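Monopolin complex subunit CSM1 (Candida glabrata, PDB 6MJC) serves as a subunit of the monopolin complex, binding a peptide of the kinetochore protein Dsn1 and so probably helping to recruit monopolin to kinetochores in chromosome segregation. Local coordinates at residues E64-P69 / F91-F96. Sequence-based numbering, arbitrary orientation.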
loop_
_atom_site.group_PDB
_atom_site.type_symbol
_atom_site.label_atom_id
_atom_site.label_comp_id
_atom_site.label_asym_id
_atom_site.label_seq_id
_atom_site.Cartn_x
_atom_site.Cartn_y
_atom_site.Cartn_z
ATOM N N GLU A 64 -5.982 1.845 -10.749
ATOM C CA GLU A 64 -5.495 0.677 -10.027
ATOM C C GLU A 64 -4.813 1.113 -8.736
ATOM O O GLU A 64 -4.405 2.270 -8.581
ATOM C CB GLU A 64 -4.499 -0.129 -10.900
ATOM C CG GLU A 64 -3.129 0.512 -11.058
ATOM C CD GLU A 64 -2.165 -0.328 -11.933
ATOM O OE1 GLU A 64 -2.395 -1.551 -12.121
ATOM O OE2 GLU A 64 -1.175 0.253 -12.426
ATOM N N VAL A 65 -4.676 0.170 -7.809
ATOM C CA VAL A 65 -3.892 0.399 -6.603
ATOM C C VAL A 65 -2.550 -0.320 -6.711
ATOM O O VAL A 65 -2.473 -1.501 -7.076
ATOM C CB VAL A 65 -4.630 -0.070 -5.343
ATOM C CG1 VAL A 65 -3.799 0.279 -4.115
ATOM C CG2 VAL A 65 -6.004 0.568 -5.184
ATOM N N ILE A 66 -1.490 0.388 -6.362
ATOM C CA ILE A 66 -0.142 -0.184 -6.270
ATOM C C ILE A 66 0.214 -0.288 -4.784
ATOM O O ILE A 66 0.188 0.712 -4.068
ATOM C CB ILE A 66 0.915 0.659 -7.018
ATOM C CG1 ILE A 66 0.541 0.926 -8.489
ATOM C CG2 ILE A 66 2.331 -0.024 -6.876
ATOM C CD1 ILE A 66 0.379 -0.262 -9.455
ATOM N N TYR A 67 0.689 -1.462 -4.358
ATOM C CA TYR A 67 1.107 -1.718 -2.982
ATOM C C TYR A 67 2.593 -1.999 -2.982
ATOM O O TYR A 67 3.050 -2.862 -3.718
ATOM C CB TYR A 67 0.373 -2.925 -2.366
ATOM C CG TYR A 67 1.048 -3.580 -1.147
ATOM C CD1 TYR A 67 0.828 -3.110 0.141
ATOM C CD2 TYR A 67 1.830 -4.698 -1.288
ATOM C CE1 TYR A 67 1.406 -3.732 1.233
ATOM C CE2 TYR A 67 2.420 -5.327 -0.167
ATOM C CZ TYR A 67 2.234 -4.804 1.073
ATOM O OH TYR A 67 2.766 -5.402 2.187
ATOM N N VAL A 68 3.343 -1.268 -2.168
ATOM C CA VAL A 68 4.801 -1.413 -2.110
ATOM C C VAL A 68 5.210 -1.706 -0.671
ATOM O O VAL A 68 5.091 -0.836 0.207
ATOM C CB VAL A 68 5.508 -0.136 -2.583
ATOM C CG1 VAL A 68 7.069 -0.365 -2.620
ATOM C CG2 VAL A 68 5.045 0.311 -3.911
ATOM N N PRO A 69 5.663 -2.909 -0.339
ATOM C CA PRO A 69 6.093 -3.149 1.042
ATOM C C PRO A 69 7.410 -2.435 1.344
ATOM O O PRO A 69 8.329 -2.453 0.536
ATOM C CB PRO A 69 6.236 -4.673 1.087
ATOM C CG PRO A 69 6.595 -5.074 -0.291
ATOM C CD PRO A 69 5.872 -4.078 -1.212
ATOM N N PHE A 91 5.016 -9.399 0.745
ATOM C CA PHE A 91 6.420 -8.993 0.717
ATOM C C PHE A 91 6.865 -8.701 -0.722
ATOM O O PHE A 91 8.070 -8.611 -1.009
ATOM C CB PHE A 91 7.262 -10.081 1.415
ATOM C CG PHE A 91 6.863 -10.253 2.863
ATOM C CD1 PHE A 91 7.295 -9.347 3.835
ATOM C CD2 PHE A 91 5.942 -11.246 3.244
ATOM C CE1 PHE A 91 6.847 -9.440 5.156
ATOM C CE2 PHE A 91 5.523 -11.360 4.537
ATOM C CZ PHE A 91 5.947 -10.453 5.512
ATOM N N GLU A 92 5.919 -8.541 -1.639
ATOM C CA GLU A 92 6.259 -8.065 -2.972
ATOM C C GLU A 92 5.384 -6.908 -3.418
ATOM O O GLU A 92 4.303 -6.644 -2.868
ATOM C CB GLU A 92 6.136 -9.174 -4.023
ATOM C CG GLU A 92 4.991 -10.077 -3.819
ATOM C CD GLU A 92 5.052 -11.264 -4.752
ATOM O OE1 GLU A 92 5.557 -11.101 -5.885
ATOM O OE2 GLU A 92 4.607 -12.357 -4.351
ATOM N N THR A 93 5.833 -6.228 -4.464
ATOM C CA THR A 93 5.024 -5.123 -5.001
ATOM C C THR A 93 3.850 -5.680 -5.781
ATOM O O THR A 93 4.035 -6.550 -6.615
ATOM C CB THR A 93 5.868 -4.208 -5.896
ATOM O OG1 THR A 93 6.892 -3.656 -5.059
ATOM C CG2 THR A 93 5.007 -3.105 -6.500
ATOM N N LEU A 94 2.652 -5.190 -5.500
ATOM C CA LEU A 94 1.420 -5.699 -6.063
ATOM C C LEU A 94 0.640 -4.586 -6.761
ATOM O O LEU A 94 0.689 -3.425 -6.370
ATOM C CB LEU A 94 0.514 -6.298 -4.946
ATOM C CG LEU A 94 1.148 -7.380 -4.068
ATOM C CD1 LEU A 94 0.172 -7.809 -2.946
ATOM C CD2 LEU A 94 1.483 -8.589 -4.908
ATOM N N SER A 95 -0.196 -4.968 -7.726
ATOM C CA SER A 95 -1.247 -4.140 -8.299
ATOM C C SER A 95 -2.577 -4.853 -8.057
ATOM O O SER A 95 -2.647 -6.101 -8.096
ATOM C CB SER A 95 -0.998 -3.920 -9.804
ATOM O OG SER A 95 -2.125 -3.360 -10.423
ATOM N N PHE A 96 -3.635 -4.083 -7.791
ATOM C CA PHE A 96 -4.954 -4.685 -7.667
ATOM C C PHE A 96 -6.012 -3.618 -7.929
ATOM O O PHE A 96 -5.737 -2.412 -7.822
ATOM C CB PHE A 96 -5.149 -5.393 -6.290
ATOM C CG PHE A 96 -4.826 -4.553 -5.063
ATOM C CD1 PHE A 96 -5.776 -3.703 -4.526
ATOM C CD2 PHE A 96 -3.624 -4.668 -4.451
ATOM C CE1 PHE A 96 -5.481 -2.929 -3.381
ATOM C CE2 PHE A 96 -3.321 -3.936 -3.315
ATOM C CZ PHE A 96 -4.263 -3.062 -2.787
#
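Phe96 starts from the crowded position, its CG between the backbone N and the carbonyl carbon (chi1 52°), and this swings the ring back across the neighbouring strand 64-69. Val65, with CG1 anti to its backbone N, puts CB over one face of that ring, a CH-pi contact 4.0 Å from Val65 CB to the Phe96 centroid, while CG1 lies against CE1 and CZ. Across the ring from CE1, Phe96 CE2 touches Tyr67 CB at 3.9 Å. Tyr67, its CG also anti to N, runs alongside Leu94, and its ring edge meets the carbonyl oxygen of Glu92; the OH at the far end is hydrogen-bonded to Leu90 O. The Phe104 ring, from helix 101-113, meets both aromatic rings on this buried face, and an aromatic side chain of the bound peptide meets Phe96 edge-to-face.

The two backbones pair antiparallel. Val65 and Phe96 exchange two backbone bonds, with Val65 N to Phe96 O at 2.8 Å, and Tyr67 and Leu94 exchange two more, the one from Tyr67 N to Leu94 O almost straight at 171°. Ile66 and Ser95 form the non-hydrogen-bonded pair between them, their side chains on the opposite face. There Ser95 OG, anti to its backbone N, donates a very short 2.5 Å bond to Glu64 OE1, arriving from above the carboxylate plane. Past the paired residues, Pro69 CD packs on Glu92 O at 3.4 Å.

Strand 94-96 is the last of the chain's antiparallel sheet, and the peptide adds a parallel strand beside Leu94 and Ser95. Basic peptide side chains hydrogen-bond Ser95 OG, salt-bridge Glu92 and make a long, weak ion pair with Glu64 OE1; the two carboxylates probably make this edge negative enough to attract them.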